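Local atomic coordinates of beta-N-acetylhexosaminidase (Bacteroides fragilis, PDB entry 4PYS), a protein that probably hydrolyses terminal, non-reducing N-acetylhexosamine residues from glycans, as a family 20 glycoside hydrolase. Residues N272-V277 against D329-K334; A284-G289 against K334-I339. All coordinates share one frame; numbering follows the deposited sequence.

How the contacts relate
Contact 1 and contact 2 form two layers of one wall of the catalytic domain, their centres about 8 Å apart. Along the chain their segments alternate: 272-277 on helix 264-280, then 284-289 with strand 285-287, then 329-334 at the end of helix 316-333, and directly after it 334-339, entering strand 337-341. Each helix thus leads into one of two neighbouring parallel strands, the repeating pattern of a TIM barrel: contact 1 joins the helices outside, contact 2 the strands inside. Lys334 ends one segment and begins another, its side chain working only in contact 1. Leu331 ties helices to strands: CD1 packs on Ile286, Leu288 and Ala338, and O probably accepts a hydrogen bond from Arg336 N.

Contact 1: N272-V277 against D329-K334; sequences NVLDEV and DYLKQK
Tyr330 reaches across to Leu274 and Asp275 with its ring edge and hydroxyl. From CB, with CG anti to the backbone N (chi1 -168°), the ring extends toward helix 264-280. Its CD2 comes first, 4.4 Å from Leu274 CB, a loose apolar touch near the ring plane. Further out, CE2 and CZ each lie 3.1 Å from Asp275 OD1, which sits in the ring plane at the edge. At the tip, OH donates a hydrogen bond to the same OD1; the modelled length of 2.3 Å is very short, and its exact value is doubtful. The hydroxyl also accepts a bond from water 1, which donates a second to Asn272 OD1, so that a water spans the two helices beside the direct bond. Helices 264-280 and 316-333 are neighbours on the outside of the TIM barrel, running in roughly the same direction at 38° with local axes 10.9 Å apart, and a long tyrosine suits such a gap. Deeper, Leu274 CD1 meets Leu331 CG at 4.2 Å, the two branched side chains crossing at about a right angle; leucine fits this buried side, where the helices face the barrel. On the more exposed side, the bent Lys334 chain lays CE beside Asp275 OD1, leaving NZ farther off at 3.6 Å in a long, weak salt bridge. Water 2 accepts from that ammonium and donates to Asp275 O.

Contact 2: A284-G289 against K334-I339; sequences AYIHLG and KGRKAI
Ile286 and Ile339 are joined by one of the four backbone hydrogen bonds that zip strands 285-287 and 337-339 together in parallel. Lys337 N donates to Ala284 O, Ile286 N to Lys337 O, Ile339 N to Ile286 O and Leu288 N to Ile339 O, all at 2.8 to 2.9 Å and nearly straight. The third is the bent one at the acceptor, its donor tilted 27° from the carbonyl plane. Among the ring contacts, Ile339 CG2 makes a CH-pi contact over one face of His287, 3.8 Å from the ring centroid. That ring is fixed at its edge too: ND1 accepts from Gly289 N at 3.0 Å, in the ring plane, while NE2 bonds to Gln359. Apolar packing divides between the sheet's two faces. With Tyr285 and His287, Ile339 CD1 lies 3.9 Å from Tyr285 CB, and the Lys337 chain runs alongside the tyrosine ring, its CD 3.6 Å from Tyr285 CE1, before the amine turns away. With Ile286 on the helix side, little Ala338 leaves its CB 4.2 Å from Leu288 CD1. Arg336, its guanidinium bonded to Phe281 O and Cys278 O, follows Gly335, whose positive phi completes the Schellman motif ending helix 316-333. Strand, helix and parallel strand form a beta-alpha-beta crossover of the TIM barrel, and His287-Leu288-Gly289 begin a sequence matching the H-x-G-G-D-E signature of family 20, whose Asp-Glu pair is catalytic in characterised relatives.

Contact 1: N272-V277 against D329-K334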
ATOM      1  N   ASN A 272       5.780 -24.174  -0.401  1.00 40.69           N
ATOM      2  CA  ASN A 272       6.508 -24.099   0.865  1.00 38.46           C
ATOM      3  C   ASN A 272       6.827 -22.652   1.243  1.00 37.32           C
ATOM      4  O   ASN A 272       6.736 -22.270   2.414  1.00 36.23           O
ATOM      5  CB  ASN A 272       7.785 -24.944   0.808  1.00 40.55           C
ATOM      6  CG  ASN A 272       7.493 -26.441   0.741  1.00 44.69           C
ATOM      7  OD1 ASN A 272       6.412 -26.890   1.121  1.00 45.36           O
ATOM      8  ND2 ASN A 272       8.458 -27.217   0.253  1.00 45.31           N
ATOM      9  N   VAL A 273       7.194 -21.848   0.248  1.00 34.98           N
ATOM     10  CA  VAL A 273       7.452 -20.428   0.485  1.00 33.04           C
ATOM     11  C   VAL A 273       6.176 -19.728   0.956  1.00 33.61           C
ATOM     12  O   VAL A 273       6.194 -18.966   1.919  1.00 33.44           O
ATOM     13  CB  VAL A 273       7.998 -19.716  -0.772  1.00 32.60           C
ATOM     14  CG1 VAL A 273       8.014 -18.200  -0.569  1.00 30.75           C
ATOM     15  CG2 VAL A 273       9.390 -20.214  -1.105  1.00 34.48           C
ATOM     16  N   LEU A 274       5.064 -19.997   0.286  1.00 34.14           N
ATOM     17  CA  LEU A 274       3.806 -19.360   0.662  1.00 32.91           C
ATOM     18  C   LEU A 274       3.323 -19.813   2.043  1.00 31.85           C
ATOM     19  O   LEU A 274       2.639 -19.058   2.744  1.00 34.81           O
ATOM     20  CB  LEU A 274       2.730 -19.609  -0.398  1.00 32.30           C
ATOM     21  CG  LEU A 274       2.931 -18.883  -1.727  1.00 36.55           C
ATOM     22  CD1 LEU A 274       1.741 -19.096  -2.602  1.00 39.15           C
ATOM     23  CD2 LEU A 274       3.121 -17.399  -1.508  1.00 32.28           C
ATOM     24  N   ASP A 275       3.676 -21.036   2.428  1.00 33.18           N
ATOM     25  CA  ASP A 275       3.382 -21.518   3.775  1.00 37.13           C
ATOM     26  C   ASP A 275       3.985 -20.555   4.801  1.00 35.70           C
ATOM     27  O   ASP A 275       3.304 -20.126   5.732  1.00 40.27           O
ATOM     28  CB  ASP A 275       3.920 -22.939   3.994  1.00 39.82           C
ATOM     29  CG  ASP A 275       3.012 -24.014   3.409  1.00 51.61           C
ATOM     30  OD1 ASP A 275       1.920 -23.671   2.913  1.00 46.88           O
ATOM     31  OD2 ASP A 275       3.384 -25.208   3.452  1.00 50.27           O
ATOM     32  N   GLU A 276       5.252 -20.192   4.612  1.00 33.37           N
ATOM     33  CA  GLU A 276       5.918 -19.295   5.552  1.00 33.09           C
ATOM     34  C   GLU A 276       5.399 -17.871   5.443  1.00 30.94           C
ATOM     35  O   GLU A 276       5.186 -17.202   6.460  1.00 34.23           O
ATOM     36  CB  GLU A 276       7.439 -19.351   5.390  1.00 33.74           C
ATOM     37  CG  GLU A 276       8.021 -20.623   6.011  1.00 36.48           C
ATOM     38  CD  GLU A 276       9.531 -20.597   6.160  1.00 44.54           C
ATOM     39  OE1 GLU A 276      10.095 -19.533   6.489  1.00 41.17           O
ATOM     40  OE2 GLU A 276      10.153 -21.658   5.957  1.00 39.94           O
ATOM     41  N   VAL A 277       5.185 -17.416   4.213  1.00 29.37           N
ATOM     42  CA  VAL A 277       4.600 -16.097   3.991  1.00 28.33           C
ATOM     43  C   VAL A 277       3.253 -15.958   4.704  1.00 32.81           C
ATOM     44  O   VAL A 277       2.966 -14.929   5.315  1.00 31.40           O
ATOM     45  CB  VAL A 277       4.467 -15.785   2.494  1.00 27.03           C
ATOM     46  CG1 VAL A 277       3.690 -14.490   2.276  1.00 29.21           C
ATOM     47  CG2 VAL A 277       5.843 -15.649   1.871  1.00 30.32           C
ATOM     48  N   ASP A 329      -5.164 -21.402  -5.854  1.00 39.75           N
ATOM     49  CA  ASP A 329      -5.928 -22.459  -5.200  1.00 41.77           C
ATOM     50  C   ASP A 329      -5.290 -22.836  -3.871  1.00 47.00           C
ATOM     51  O   ASP A 329      -5.989 -23.123  -2.897  1.00 42.09           O
ATOM     52  CB  ASP A 329      -6.069 -23.690  -6.093  1.00 60.89           C
ATOM     53  CG  ASP A 329      -7.446 -23.794  -6.717  1.00 73.09           C
ATOM     54  OD1 ASP A 329      -8.422 -24.033  -5.970  1.00 79.74           O
ATOM     55  OD2 ASP A 329      -7.551 -23.636  -7.951  1.00 76.62           O
ATOM     56  N   TYR A 330      -3.962 -22.826  -3.833  1.00 44.12           N
ATOM     57  CA  TYR A 330      -3.247 -23.104  -2.599  1.00 45.88           C
ATOM     58  C   TYR A 330      -3.575 -22.050  -1.543  1.00 38.55           C
ATOM     59  O   TYR A 330      -3.845 -22.378  -0.382  1.00 39.00           O
ATOM     60  CB  TYR A 330      -1.740 -23.133  -2.837  1.00 40.22           C
ATOM     61  CG  TYR A 330      -1.001 -23.691  -1.659  1.00 45.25           C
ATOM     62  CD1 TYR A 330      -1.147 -25.027  -1.314  1.00 49.91           C
ATOM     63  CD2 TYR A 330      -0.182 -22.888  -0.870  1.00 46.03           C
ATOM     64  CE1 TYR A 330      -0.495 -25.559  -0.233  1.00 53.95           C
ATOM     65  CE2 TYR A 330       0.486 -23.420   0.226  1.00 47.10           C
ATOM     66  CZ  TYR A 330       0.317 -24.759   0.535  1.00 50.33           C
ATOM     67  OH  TYR A 330       0.965 -25.326   1.612  1.00 55.12           O
ATOM     68  N   LEU A 331      -3.541 -20.787  -1.955  1.00 36.44           N
ATOM     69  CA  LEU A 331      -3.885 -19.694  -1.058  1.00 34.53           C
ATOM     70  C   LEU A 331      -5.337 -19.833  -0.607  1.00 41.37           C
ATOM     71  O   LEU A 331      -5.662 -19.570   0.552  1.00 40.63           O
ATOM     72  CB  LEU A 331      -3.648 -18.344  -1.730  1.00 35.46           C
ATOM     73  CG  LEU A 331      -2.182 -17.924  -1.813  1.00 34.39           C
ATOM     74  CD1 LEU A 331      -2.062 -16.597  -2.526  1.00 32.73           C
ATOM     75  CD2 LEU A 331      -1.590 -17.842  -0.412  1.00 36.51           C
ATOM     76  N   LYS A 332      -6.197 -20.280  -1.520  1.00 37.65           N
ATOM     77  CA  LYS A 332      -7.611 -20.467  -1.203  1.00 45.25           C
ATOM     78  C   LYS A 332      -7.812 -21.462  -0.060  1.00 48.11           C
ATOM     79  O   LYS A 332      -8.615 -21.218   0.843  1.00 52.20           O
ATOM     80  CB  LYS A 332      -8.398 -20.912  -2.439  1.00 48.30           C
ATOM     81  CG  LYS A 332      -9.900 -20.994  -2.204  1.00 52.20           C
ATOM     82  CD  LYS A 332     -10.655 -21.206  -3.497  1.00 54.87           C
ATOM     83  CE  LYS A 332     -12.118 -21.511  -3.224  1.00 58.70           C
ATOM     84  NZ  LYS A 332     -12.882 -21.684  -4.488  1.00 63.36           N
ATOM     85  N   GLN A 333      -7.075 -22.568  -0.083  1.00 41.02           N
ATOM     86  CA  GLN A 333      -7.208 -23.572   0.977  1.00 42.84           C
ATOM     87  C   GLN A 333      -6.595 -23.071   2.287  1.00 46.09           C
ATOM     88  O   GLN A 333      -6.818 -23.646   3.347  1.00 50.74           O
ATOM     89  CB  GLN A 333      -6.639 -24.936   0.548  1.00 49.87           C
ATOM     90  CG  GLN A 333      -5.121 -25.088   0.614  1.00 59.58           C
ATOM     91  CD  GLN A 333      -4.640 -26.395  -0.021  1.00 70.83           C
ATOM     92  OE1 GLN A 333      -5.069 -26.759  -1.117  1.00 78.54           O
ATOM     93  NE2 GLN A 333      -3.748 -27.102   0.668  1.00 65.86           N
ATOM     94  N   LYS A 334      -5.839 -21.979   2.206  1.00 47.20           N
ATOM     95  CA  LYS A 334      -5.307 -21.311   3.391  1.00 45.88           C
ATOM     96  C   LYS A 334      -6.195 -20.158   3.846  1.00 48.27           C
ATOM     97  O   LYS A 334      -5.882 -19.470   4.820  1.00 48.24           O
ATOM     98  CB  LYS A 334      -3.911 -20.765   3.113  1.00 44.75           C
ATOM     99  CG  LYS A 334      -2.876 -21.835   2.863  1.00 48.86           C
ATOM    100  CD  LYS A 334      -1.500 -21.221   2.886  1.00 48.73           C
ATOM    101  CE  LYS A 334      -0.515 -22.181   3.499  1.00 56.67           C
ATOM    102  NZ  LYS A 334      -0.801 -22.505   4.928  1.00 59.25           N
TER
HETATM  103  O   HOH W   1       3.355 -26.992   0.876  1.00 52.19           O
HETATM  104  O   HOH W   2       0.888 -21.059   6.717  1.00 44.85           O

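Contact 2: A284-G289 against K334-I339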
ATOM      1  N   ALA A 284      -5.333 -10.962   4.754  1.00 27.02           N
ATOM      2  CA  ALA A 284      -6.276 -11.770   3.992  1.00 30.71           C
ATOM      3  C   ALA A 284      -5.888 -11.843   2.513  1.00 30.14           C
ATOM      4  O   ALA A 284      -6.317 -12.760   1.791  1.00 33.71           O
ATOM      5  CB  ALA A 284      -7.677 -11.209   4.146  1.00 33.35           C
ATOM      6  N   TYR A 285      -5.091 -10.869   2.075  1.00 27.60           N
ATOM      7  CA  TYR A 285      -4.650 -10.767   0.689  1.00 26.20           C
ATOM      8  C   TYR A 285      -3.151 -11.024   0.539  1.00 23.90           C
ATOM      9  O   TYR A 285      -2.329 -10.433   1.250  1.00 27.17           O
ATOM     10  CB  TYR A 285      -4.907  -9.350   0.177  1.00 24.30           C
ATOM     11  CG  TYR A 285      -6.361  -8.996   0.104  1.00 28.05           C
ATOM     12  CD1 TYR A 285      -7.092  -9.247  -1.045  1.00 31.60           C
ATOM     13  CD2 TYR A 285      -7.000  -8.387   1.176  1.00 28.48           C
ATOM     14  CE1 TYR A 285      -8.424  -8.918  -1.125  1.00 35.74           C
ATOM     15  CE2 TYR A 285      -8.339  -8.049   1.103  1.00 32.94           C
ATOM     16  CZ  TYR A 285      -9.046  -8.323  -0.049  1.00 40.51           C
ATOM     17  OH  TYR A 285     -10.384  -7.997  -0.140  1.00 40.93           O
ATOM     18  N   ILE A 286      -2.794 -11.874  -0.416  1.00 27.47           N
ATOM     19  CA  ILE A 286      -1.380 -12.089  -0.750  1.00 23.89           C
ATOM     20  C   ILE A 286      -1.218 -11.816  -2.235  1.00 24.31           C
ATOM     21  O   ILE A 286      -1.997 -12.334  -3.042  1.00 27.67           O
ATOM     22  CB  ILE A 286      -0.964 -13.549  -0.481  1.00 29.09           C
ATOM     23  CG1 ILE A 286      -1.299 -13.960   0.957  1.00 34.22           C
ATOM     24  CG2 ILE A 286       0.525 -13.752  -0.787  1.00 27.22           C
ATOM     25  CD1 ILE A 286      -0.423 -13.295   2.023  1.00 29.61           C
ATOM     26  N   HIS A 287      -0.216 -11.023  -2.601  1.00 23.74           N
ATOM     27  CA  HIS A 287      -0.024 -10.639  -3.996  1.00 24.64           C
ATOM     28  C   HIS A 287       0.980 -11.614  -4.613  1.00 26.53           C
ATOM     29  O   HIS A 287       2.055 -11.819  -4.057  1.00 25.16           O
ATOM     30  CB  HIS A 287       0.532  -9.218  -4.066  1.00 24.06           C
ATOM     31  CG  HIS A 287       0.292  -8.520  -5.372  1.00 25.35           C
ATOM     32  ND1 HIS A 287       0.715  -9.027  -6.584  1.00 27.07           N
ATOM     33  CD2 HIS A 287      -0.301  -7.332  -5.649  1.00 25.57           C
ATOM     34  CE1 HIS A 287       0.370  -8.197  -7.552  1.00 28.42           C
ATOM     35  NE2 HIS A 287      -0.243  -7.157  -7.011  1.00 27.49           N
ATOM     36  N   LEU A 288       0.631 -12.215  -5.744  1.00 28.43           N
ATOM     37  CA  LEU A 288       1.520 -13.191  -6.378  1.00 28.67           C
ATOM     38  C   LEU A 288       2.121 -12.665  -7.680  1.00 30.47           C
ATOM     39  O   LEU A 288       2.681 -13.433  -8.464  1.00 32.79           O
ATOM     40  CB  LEU A 288       0.784 -14.510  -6.633  1.00 30.08           C
ATOM     41  CG  LEU A 288       0.294 -15.239  -5.382  1.00 29.25           C
ATOM     42  CD1 LEU A 288      -0.429 -16.532  -5.753  1.00 32.06           C
ATOM     43  CD2 LEU A 288       1.458 -15.516  -4.421  1.00 28.94           C
ATOM     44  N   GLY A 289       2.026 -11.359  -7.906  1.00 29.99           N
ATOM     45  CA  GLY A 289       2.531 -10.778  -9.141  1.00 33.92           C
ATOM     46  C   GLY A 289       1.828 -11.316 -10.372  1.00 43.60           C
ATOM     47  O   GLY A 289       0.655 -11.046 -10.598  1.00 35.02           O
ATOM     48  N   LYS A 334      -5.839 -21.979   2.206  1.00 47.20           N
ATOM     49  CA  LYS A 334      -5.307 -21.311   3.391  1.00 45.88           C
ATOM     50  C   LYS A 334      -6.195 -20.158   3.846  1.00 48.27           C
ATOM     51  O   LYS A 334      -5.882 -19.470   4.820  1.00 48.24           O
ATOM     52  CB  LYS A 334      -3.911 -20.765   3.113  1.00 44.75           C
ATOM     53  CG  LYS A 334      -2.876 -21.835   2.863  1.00 48.86           C
ATOM     54  CD  LYS A 334      -1.500 -21.221   2.886  1.00 48.73           C
ATOM     55  CE  LYS A 334      -0.515 -22.181   3.499  1.00 56.67           C
ATOM     56  NZ  LYS A 334      -0.801 -22.505   4.928  1.00 59.25           N
ATOM     57  N   GLY A 335      -7.293 -19.935   3.132  1.00 46.40           N
ATOM     58  CA  GLY A 335      -8.209 -18.864   3.487  1.00 40.75           C
ATOM     59  C   GLY A 335      -7.759 -17.480   3.061  1.00 40.37           C
ATOM     60  O   GLY A 335      -8.238 -16.480   3.599  1.00 40.50           O
ATOM     61  N   ARG A 336      -6.852 -17.406   2.090  1.00 32.62           N
ATOM     62  CA  ARG A 336      -6.397 -16.108   1.595  1.00 30.93           C
ATOM     63  C   ARG A 336      -6.904 -15.852   0.181  1.00 31.39           C
ATOM     64  O   ARG A 336      -7.299 -16.784  -0.534  1.00 35.02           O
ATOM     65  CB  ARG A 336      -4.869 -16.028   1.615  1.00 35.25           C
ATOM     66  CG  ARG A 336      -4.247 -16.455   2.929  1.00 33.65           C
ATOM     67  CD  ARG A 336      -4.695 -15.577   4.110  1.00 32.03           C
ATOM     68  NE  ARG A 336      -4.116 -16.091   5.350  1.00 37.05           N
ATOM     69  CZ  ARG A 336      -2.986 -15.643   5.883  1.00 38.75           C
ATOM     70  NH1 ARG A 336      -2.327 -14.645   5.309  1.00 32.31           N
ATOM     71  NH2 ARG A 336      -2.514 -16.186   6.992  1.00 37.89           N
ATOM     72  N   LYS A 337      -6.917 -14.582  -0.195  1.00 29.76           N
ATOM     73  CA  LYS A 337      -7.190 -14.165  -1.563  1.00 33.60           C
ATOM     74  C   LYS A 337      -5.866 -13.912  -2.272  1.00 34.40           C
ATOM     75  O   LYS A 337      -4.877 -13.542  -1.638  1.00 34.90           O
ATOM     76  CB  LYS A 337      -8.060 -12.909  -1.576  1.00 32.18           C
ATOM     77  CG  LYS A 337      -9.482 -13.193  -1.071  1.00 39.63           C
ATOM     78  CD  LYS A 337     -10.384 -11.971  -1.148  1.00 50.55           C
ATOM     79  CE  LYS A 337     -11.816 -12.324  -0.737  1.00 55.79           C
ATOM     80  NZ  LYS A 337     -12.382 -13.435  -1.560  1.00 60.99           N
ATOM     81  N   ALA A 338      -5.845 -14.123  -3.584  1.00 31.70           N
ATOM     82  CA  ALA A 338      -4.615 -13.978  -4.359  1.00 29.96           C
ATOM     83  C   ALA A 338      -4.733 -12.807  -5.318  1.00 28.08           C
ATOM     84  O   ALA A 338      -5.646 -12.777  -6.150  1.00 30.52           O
ATOM     85  CB  ALA A 338      -4.342 -15.253  -5.127  1.00 30.26           C
ATOM     86  N   ILE A 339      -3.818 -11.842  -5.218  1.00 25.48           N
ATOM     87  CA  ILE A 339      -3.841 -10.708  -6.135  1.00 23.52           C
ATOM     88  C   ILE A 339      -2.824 -10.941  -7.247  1.00 28.40           C
ATOM     89  O   ILE A 339      -1.704 -11.374  -6.979  1.00 27.22           O
ATOM     90  CB  ILE A 339      -3.491  -9.375  -5.437  1.00 21.63           C
ATOM     91  CG1 ILE A 339      -4.384  -9.145  -4.217  1.00 26.62           C
ATOM     92  CG2 ILE A 339      -3.633  -8.207  -6.417  1.00 22.52           C
ATOM     93  CD1 ILE A 339      -3.908  -7.983  -3.315  1.00 22.50           C
TER